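Local coordinates for FAD:protein FMN transferase (Pseudomonas stutzeri ATCC 14405 = CCUG 16156, PDB 5MGY) that probably transfers the FMN part of FAD onto a threonine of a target protein, releasing AMP, in a magnesium-dependent reaction, at residues G221-Y233 against H256-A270. Residues are numbered along the deposited sequence; the frame is centred on the assembly and turned at random.
Sequences GMGVSTSGDYRNY and HLAAVTVIDKSTLRA
G223 N donates to D264 O (2.6 Å), and D264 N returns a bond to G223 O, closing the first of three antiparallel hydrogen-bonded pairs; S225 with V262 and S227 with V260 follow. Having no side chain, G223 lets T267 OG1 lie 3.6 Å from its CA, where that hydroxyl is bonded to D165.

On one face of the sheet stand the non-hydrogen-bonded pairs. V224 and I263 lie side by side, V224 CG2 touching I263 CD1 at 3.7 Å, beta-branched residues that suit extended backbone. Next along, T226 and T261 each turn OG1 beside their own backbone N (chi1 -55° and -72°), bringing the hydroxyls to 3.3 Å in a bond either could donate.

The opposite face is shaped for the helix beginning at T267. Small S225 lets A270 come close, CB to CB 3.7 Å, while its OG bonds E186. D264 OD2 accepts from S266 N with its anti lone pair, an Asx turn leading into the S266 N-cap.

Past the end of strand 222-227, Y233 reaches back to A258, which is small enough for Y233 CD1 to rest 3.6 Å from its CB, and H256 ND1 donates to Y233 OH in the imidazole plane (2.9 Å). A258 and A259 form a classic beta bulge opposite V299.

The pair lies inside the antiparallel sheet, between strands 186-190 and 295-301; helix 267-292 packs on S225 and S227, with the magnesium ligands D271 and T275 nearby.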
ATOM      1  N   GLY A 221      15.182  -2.854   8.968  1.00 45.12           N
ATOM      2  CA  GLY A 221      14.057  -2.649   9.862  1.00 41.27           C
ATOM      3  C   GLY A 221      13.067  -1.656   9.317  1.00 39.32           C
ATOM      4  O   GLY A 221      12.286  -1.111  10.064  1.00 37.75           O
ATOM      5  N   MET A 222      13.037  -1.485   7.999  1.00 40.42           N
ATOM      6  CA  MET A 222      12.206  -0.456   7.375  1.00 39.74           C
ATOM      7  C   MET A 222      11.492  -1.003   6.141  1.00 34.86           C
ATOM      8  O   MET A 222      12.111  -1.681   5.327  1.00 31.56           O
ATOM      9  CB  MET A 222      13.128   0.722   6.956  1.00 43.10           C
ATOM     10  CG  MET A 222      13.775   1.494   8.099  1.00 42.10           C
ATOM     11  SD  MET A 222      12.496   2.461   8.867  1.00 45.93           S
ATOM     12  CE  MET A 222      13.406   3.828   9.586  1.00 50.06           C
ATOM     13  N   GLY A 223      10.215  -0.638   5.986  1.00 33.45           N
ATOM     14  CA  GLY A 223       9.414  -0.997   4.799  1.00 32.43           C
ATOM     15  C   GLY A 223       9.299   0.183   3.858  1.00 31.81           C
ATOM     16  O   GLY A 223       9.447   1.308   4.282  1.00 31.95           O
ATOM     17  N   VAL A 224       9.039  -0.093   2.587  1.00 31.75           N
ATOM     18  CA  VAL A 224       9.024   0.891   1.523  1.00 32.05           C
ATOM     19  C   VAL A 224       7.784   0.655   0.708  1.00 34.23           C
ATOM     20  O   VAL A 224       7.386  -0.505   0.438  1.00 34.25           O
ATOM     21  CB  VAL A 224      10.249   0.696   0.599  1.00 34.11           C
ATOM     22  CG1 VAL A 224      10.207   1.531  -0.687  1.00 33.76           C
ATOM     23  CG2 VAL A 224      11.488   1.082   1.368  1.00 35.87           C
ATOM     24  N   SER A 225       7.167   1.736   0.256  1.00 34.75           N
ATOM     25  CA  SER A 225       6.024   1.569  -0.616  1.00 36.89           C
ATOM     26  C   SER A 225       6.032   2.658  -1.634  1.00 39.07           C
ATOM     27  O   SER A 225       6.250   3.810  -1.280  1.00 36.88           O
ATOM     28  CB  SER A 225       4.745   1.630   0.202  1.00 36.43           C
ATOM     29  OG  SER A 225       3.632   1.847  -0.646  1.00 36.27           O
ATOM     30  N   THR A 226       5.718   2.290  -2.882  1.00 44.10           N
ATOM     31  CA  THR A 226       5.745   3.236  -3.997  1.00 45.92           C
ATOM     32  C   THR A 226       4.426   3.365  -4.711  1.00 43.49           C
ATOM     33  O   THR A 226       4.054   2.506  -5.420  1.00 43.24           O
ATOM     34  CB  THR A 226       6.818   2.849  -5.048  1.00 49.60           C
ATOM     35  OG1 THR A 226       8.119   2.720  -4.443  1.00 45.96           O
ATOM     36  CG2 THR A 226       6.899   3.942  -6.122  1.00 54.44           C
ATOM     37  N   SER A 227       3.759   4.492  -4.574  1.00 46.45           N
ATOM     38  CA  SER A 227       2.527   4.735  -5.305  1.00 49.81           C
ATOM     39  C   SER A 227       2.809   5.328  -6.677  1.00 48.91           C
ATOM     40  O   SER A 227       3.505   6.312  -6.795  1.00 46.90           O
ATOM     41  CB  SER A 227       1.629   5.686  -4.502  1.00 53.80           C
ATOM     42  OG  SER A 227       0.388   5.902  -5.145  1.00 57.65           O
ATOM     43  N   GLY A 228       2.220   4.752  -7.706  1.00 51.22           N
ATOM     44  CA  GLY A 228       2.504   5.186  -9.053  1.00 55.09           C
ATOM     45  C   GLY A 228       3.859   4.688  -9.537  1.00 57.46           C
ATOM     46  O   GLY A 228       4.654   4.112  -8.765  1.00 57.67           O
ATOM     47  N   ASP A 229       4.079   4.878 -10.841  1.00 59.57           N
ATOM     48  CA  ASP A 229       5.340   4.568 -11.541  1.00 64.20           C
ATOM     49  C   ASP A 229       5.617   5.617 -12.614  1.00 64.16           C
ATOM     50  O   ASP A 229       4.814   5.755 -13.520  1.00 71.03           O
ATOM     51  CB  ASP A 229       5.288   3.176 -12.192  1.00 64.76           C
ATOM     52  CG  ASP A 229       6.593   2.810 -12.977  1.00 67.58           C
ATOM     53  OD1 ASP A 229       6.658   1.673 -13.485  1.00 64.78           O
ATOM     54  OD2 ASP A 229       7.552   3.623 -13.083  1.00 70.69           O
ATOM     55  N   TYR A 230       6.763   6.299 -12.562  1.00 62.08           N
ATOM     56  CA  TYR A 230       6.931   7.488 -13.378  1.00 66.17           C
ATOM     57  C   TYR A 230       6.772   7.223 -14.874  1.00 67.41           C
ATOM     58  O   TYR A 230       6.384   8.112 -15.657  1.00 65.94           O
ATOM     59  CB  TYR A 230       8.230   8.165 -13.075  1.00 67.03           C
ATOM     60  CG  TYR A 230       9.406   7.530 -13.712  1.00 76.77           C
ATOM     61  CD1 TYR A 230       9.841   7.950 -14.989  1.00 85.02           C
ATOM     62  CD2 TYR A 230      10.126   6.527 -13.056  1.00 77.82           C
ATOM     63  CE1 TYR A 230      10.976   7.361 -15.576  1.00 87.64           C
ATOM     64  CE2 TYR A 230      11.250   5.951 -13.632  1.00 80.70           C
ATOM     65  CZ  TYR A 230      11.687   6.356 -14.895  1.00 87.51           C
ATOM     66  OH  TYR A 230      12.835   5.792 -15.483  1.00 90.84           O
ATOM     67  N   ARG A 231       7.007   5.970 -15.240  1.00 74.09           N
ATOM     68  CA  ARG A 231       6.739   5.504 -16.585  1.00 82.32           C
ATOM     69  C   ARG A 231       5.259   5.527 -17.005  1.00 79.13           C
ATOM     70  O   ARG A 231       4.978   5.749 -18.176  1.00 82.56           O
ATOM     71  CB  ARG A 231       7.440   4.165 -16.854  1.00 85.68           C
ATOM     72  CG  ARG A 231       8.956   4.377 -16.957  1.00 95.17           C
ATOM     73  CD  ARG A 231       9.772   3.089 -17.110  1.00105.61           C
ATOM     74  NE  ARG A 231      10.548   2.786 -15.892  1.00115.13           N
ATOM     75  CZ  ARG A 231      10.210   1.906 -14.931  1.00117.52           C
ATOM     76  NH1 ARG A 231      11.027   1.752 -13.880  1.00115.18           N
ATOM     77  NH2 ARG A 231       9.076   1.183 -14.993  1.00115.04           N
ATOM     78  N   ASN A 232       4.317   5.351 -16.079  1.00 81.21           N
ATOM     79  CA  ASN A 232       2.868   5.543 -16.382  1.00 89.10           C
ATOM     80  C   ASN A 232       2.358   6.897 -15.957  1.00 82.89           C
ATOM     81  O   ASN A 232       1.890   7.078 -14.837  1.00 84.08           O
ATOM     82  CB  ASN A 232       2.009   4.492 -15.682  1.00 96.48           C
ATOM     83  CG  ASN A 232       2.233   3.114 -16.226  1.00102.53           C
ATOM     84  OD1 ASN A 232       2.466   2.929 -17.420  1.00114.07           O
ATOM     85  ND2 ASN A 232       2.192   2.127 -15.350  1.00 99.27           N
ATOM     86  N   TYR A 233       2.454   7.849 -16.851  1.00 74.59           N
ATOM     87  CA  TYR A 233       1.953   9.140 -16.586  1.00 73.59           C
ATOM     88  C   TYR A 233       1.275   9.437 -17.905  1.00 80.95           C
ATOM     89  O   TYR A 233       1.900   9.405 -18.951  1.00 83.77           O
ATOM     90  CB  TYR A 233       3.094  10.093 -16.199  1.00 71.60           C
ATOM     91  CG  TYR A 233       2.566  11.430 -15.797  1.00 70.21           C
ATOM     92  CD1 TYR A 233       2.318  11.721 -14.484  1.00 70.61           C
ATOM     93  CD2 TYR A 233       2.280  12.398 -16.755  1.00 67.61           C
ATOM     94  CE1 TYR A 233       1.801  12.944 -14.133  1.00 70.14           C
ATOM     95  CE2 TYR A 233       1.743  13.586 -16.411  1.00 67.16           C
ATOM     96  CZ  TYR A 233       1.510  13.854 -15.113  1.00 68.42           C
ATOM     97  OH  TYR A 233       1.004  15.066 -14.835  1.00 76.80           O
ATOM     98  N   HIS A 256       0.259  16.782 -10.874  1.00 61.71           N
ATOM     99  CA  HIS A 256       1.361  16.218 -11.627  1.00 60.49           C
ATOM    100  C   HIS A 256       2.239  15.176 -10.905  1.00 56.60           C
ATOM    101  O   HIS A 256       3.178  14.720 -11.476  1.00 55.50           O
ATOM    102  CB  HIS A 256       2.218  17.370 -12.124  1.00 66.10           C
ATOM    103  CG  HIS A 256       1.500  18.323 -13.053  1.00 74.59           C
ATOM    104  ND1 HIS A 256       0.897  17.922 -14.237  1.00 73.60           N
ATOM    105  CD2 HIS A 256       1.355  19.670 -12.999  1.00 76.81           C
ATOM    106  CE1 HIS A 256       0.379  18.968 -14.844  1.00 70.55           C
ATOM    107  NE2 HIS A 256       0.643  20.040 -14.114  1.00 77.08           N
ATOM    108  N   LEU A 257       1.985  14.830  -9.648  1.00 53.76           N
ATOM    109  CA  LEU A 257       2.766  13.774  -8.961  1.00 47.61           C
ATOM    110  C   LEU A 257       2.672  12.411  -9.636  1.00 45.29           C
ATOM    111  O   LEU A 257       1.596  11.847  -9.719  1.00 40.16           O
ATOM    112  CB  LEU A 257       2.304  13.629  -7.519  1.00 47.32           C
ATOM    113  CG  LEU A 257       3.106  12.720  -6.597  1.00 46.79           C
ATOM    114  CD1 LEU A 257       4.572  13.122  -6.628  1.00 49.33           C
ATOM    115  CD2 LEU A 257       2.562  12.856  -5.179  1.00 45.77           C
ATOM    116  N   ALA A 258       3.802  11.891 -10.122  1.00 44.14           N
ATOM    117  CA  ALA A 258       3.826  10.661 -10.921  1.00 43.94           C
ATOM    118  C   ALA A 258       4.154   9.397 -10.100  1.00 45.55           C
ATOM    119  O   ALA A 258       3.733   8.288 -10.426  1.00 45.65           O
ATOM    120  CB  ALA A 258       4.822  10.795 -12.057  1.00 45.38           C
ATOM    121  N   ALA A 259       4.928   9.573  -9.047  1.00 45.78           N
ATOM    122  CA  ALA A 259       5.211   8.521  -8.109  1.00 43.81           C
ATOM    123  C   ALA A 259       5.644   9.156  -6.797  1.00 43.09           C
ATOM    124  O   ALA A 259       6.192  10.275  -6.763  1.00 47.60           O
ATOM    125  CB  ALA A 259       6.330   7.638  -8.644  1.00 44.64           C
ATOM    126  N   VAL A 260       5.414   8.434  -5.710  1.00 39.83           N
ATOM    127  CA  VAL A 260       5.880   8.839  -4.399  1.00 35.34           C
ATOM    128  C   VAL A 260       6.229   7.546  -3.666  1.00 35.78           C
ATOM    129  O   VAL A 260       5.644   6.476  -3.868  1.00 35.10           O
ATOM    130  CB  VAL A 260       4.882   9.766  -3.696  1.00 32.89           C
ATOM    131  CG1 VAL A 260       3.517   9.123  -3.672  1.00 34.18           C
ATOM    132  CG2 VAL A 260       5.328  10.126  -2.299  1.00 31.78           C
ATOM    133  N   THR A 261       7.263   7.632  -2.865  1.00 35.74           N
ATOM    134  CA  THR A 261       7.813   6.474  -2.255  1.00 35.41           C
ATOM    135  C   THR A 261       7.836   6.845  -0.817  1.00 36.70           C
ATOM    136  O   THR A 261       8.312   7.899  -0.520  1.00 38.52           O
ATOM    137  CB  THR A 261       9.250   6.222  -2.748  1.00 34.36           C
ATOM    138  OG1 THR A 261       9.238   5.768  -4.104  1.00 32.34           O
ATOM    139  CG2 THR A 261       9.875   5.180  -1.927  1.00 34.98           C
ATOM    140  N   VAL A 262       7.345   5.988   0.079  1.00 37.58           N
ATOM    141  CA  VAL A 262       7.444   6.252   1.507  1.00 39.68           C
ATOM    142  C   VAL A 262       8.230   5.158   2.232  1.00 39.04           C
ATOM    143  O   VAL A 262       8.210   4.008   1.835  1.00 43.93           O
ATOM    144  CB  VAL A 262       6.049   6.399   2.098  1.00 43.29           C
ATOM    145  CG1 VAL A 262       6.057   6.505   3.634  1.00 46.10           C
ATOM    146  CG2 VAL A 262       5.395   7.637   1.522  1.00 44.66           C
ATOM    147  N   ILE A 263       8.899   5.537   3.305  1.00 35.81           N
ATOM    148  CA  ILE A 263       9.723   4.653   4.073  1.00 35.93           C
ATOM    149  C   ILE A 263       9.305   4.845   5.502  1.00 33.84           C
ATOM    150  O   ILE A 263       9.278   5.982   6.006  1.00 35.30           O
ATOM    151  CB  ILE A 263      11.243   4.943   3.818  1.00 38.60           C
ATOM    152  CG1 ILE A 263      11.473   4.856   2.281  1.00 39.71           C
ATOM    153  CG2 ILE A 263      12.145   3.994   4.625  1.00 39.26           C
ATOM    154  CD1 ILE A 263      12.853   4.522   1.813  1.00 40.34           C
ATOM    155  N   ASP A 264       8.922   3.736   6.112  1.00 32.50           N
ATOM    156  CA  ASP A 264       8.443   3.685   7.465  1.00 33.50           C
ATOM    157  C   ASP A 264       8.760   2.272   8.007  1.00 35.11           C
ATOM    158  O   ASP A 264       8.909   1.295   7.243  1.00 30.70           O
ATOM    159  CB  ASP A 264       6.947   3.929   7.433  1.00 34.47           C
ATOM    160  CG  ASP A 264       6.329   4.175   8.818  1.00 36.39           C
ATOM    161  OD1 ASP A 264       5.815   5.316   8.946  1.00 43.98           O
ATOM    162  OD2 ASP A 264       6.268   3.272   9.722  1.00 34.38           O
ATOM    163  N   LYS A 265       8.838   2.169   9.324  1.00 36.78           N
ATOM    164  CA  LYS A 265       9.071   0.876   9.947  1.00 39.36           C
ATOM    165  C   LYS A 265       7.897  -0.089   9.770  1.00 36.21           C
ATOM    166  O   LYS A 265       8.084  -1.280   9.674  1.00 32.44           O
ATOM    167  CB  LYS A 265       9.435   1.036  11.415  1.00 42.62           C
ATOM    168  CG  LYS A 265       8.276   1.350  12.252  1.00 49.28           C
ATOM    169  CD  LYS A 265       8.623   2.018  13.560  1.00 53.37           C
ATOM    170  CE  LYS A 265       7.379   2.819  14.008  1.00 57.75           C
ATOM    171  NZ  LYS A 265       7.617   3.348  15.370  1.00 61.88           N
ATOM    172  N   SER A 266       6.704   0.446   9.696  1.00 36.15           N
ATOM    173  CA  SER A 266       5.540  -0.348   9.377  1.00 36.49           C
ATOM    174  C   SER A 266       5.299  -0.238   7.895  1.00 35.77           C
ATOM    175  O   SER A 266       5.015   0.847   7.409  1.00 37.09           O
ATOM    176  CB  SER A 266       4.346   0.206  10.133  1.00 35.71           C
ATOM    177  OG  SER A 266       3.181  -0.272   9.568  1.00 36.80           O
ATOM    178  N   THR A 267       5.436  -1.343   7.177  1.00 33.16           N
ATOM    179  CA  THR A 267       5.134  -1.384   5.744  1.00 29.94           C
ATOM    180  C   THR A 267       3.643  -1.099   5.467  1.00 32.22           C
ATOM    181  O   THR A 267       3.285  -0.685   4.387  1.00 30.35           O
ATOM    182  CB  THR A 267       5.449  -2.784   5.247  1.00 28.21           C
ATOM    183  OG1 THR A 267       6.688  -3.192   5.801  1.00 25.70           O
ATOM    184  CG2 THR A 267       5.531  -2.845   3.776  1.00 29.18           C
ATOM    185  N   LEU A 268       2.769  -1.384   6.438  1.00 35.02           N
ATOM    186  CA  LEU A 268       1.347  -1.074   6.311  1.00 35.45           C
ATOM    187  C   LEU A 268       1.209   0.460   6.151  1.00 36.19           C
ATOM    188  O   LEU A 268       0.629   0.966   5.158  1.00 36.15           O
ATOM    189  CB  LEU A 268       0.587  -1.604   7.551  1.00 35.21           C
ATOM    190  CG  LEU A 268      -0.944  -1.538   7.515  1.00 34.90           C
ATOM    191  CD1 LEU A 268      -1.605  -2.340   8.615  1.00 33.14           C
ATOM    192  CD2 LEU A 268      -1.461  -0.103   7.527  1.00 36.13           C
ATOM    193  N   ARG A 269       1.745   1.179   7.134  1.00 37.89           N
ATOM    194  CA  ARG A 269       1.856   2.670   7.114  1.00 39.44           C
ATOM    195  C   ARG A 269       2.481   3.257   5.844  1.00 35.60           C
ATOM    196  O   ARG A 269       1.914   4.189   5.262  1.00 33.80           O
ATOM    197  CB  ARG A 269       2.546   3.198   8.407  1.00 40.10           C
ATOM    198  CG  ARG A 269       1.560   3.014   9.563  1.00 43.17           C
ATOM    199  CD  ARG A 269       1.652   3.918  10.761  1.00 44.85           C
ATOM    200  NE  ARG A 269       1.525   5.373  10.504  1.00 46.69           N
ATOM    201  CZ  ARG A 269       0.403   6.081  10.489  1.00 44.86           C
ATOM    202  NH1 ARG A 269       0.465   7.385  10.315  1.00 44.83           N
ATOM    203  NH2 ARG A 269      -0.780   5.514  10.604  1.00 49.79           N
ATOM    204  N   ALA A 270       3.557   2.657   5.359  1.00 31.83           N
ATOM    205  CA  ALA A 270       4.127   3.127   4.109  1.00 33.35           C
ATOM    206  C   ALA A 270       3.151   2.993   2.939  1.00 32.59           C
ATOM    207  O   ALA A 270       3.102   3.839   2.098  1.00 32.49           O
ATOM    208  CB  ALA A 270       5.446   2.406   3.786  1.00 34.55           C
TER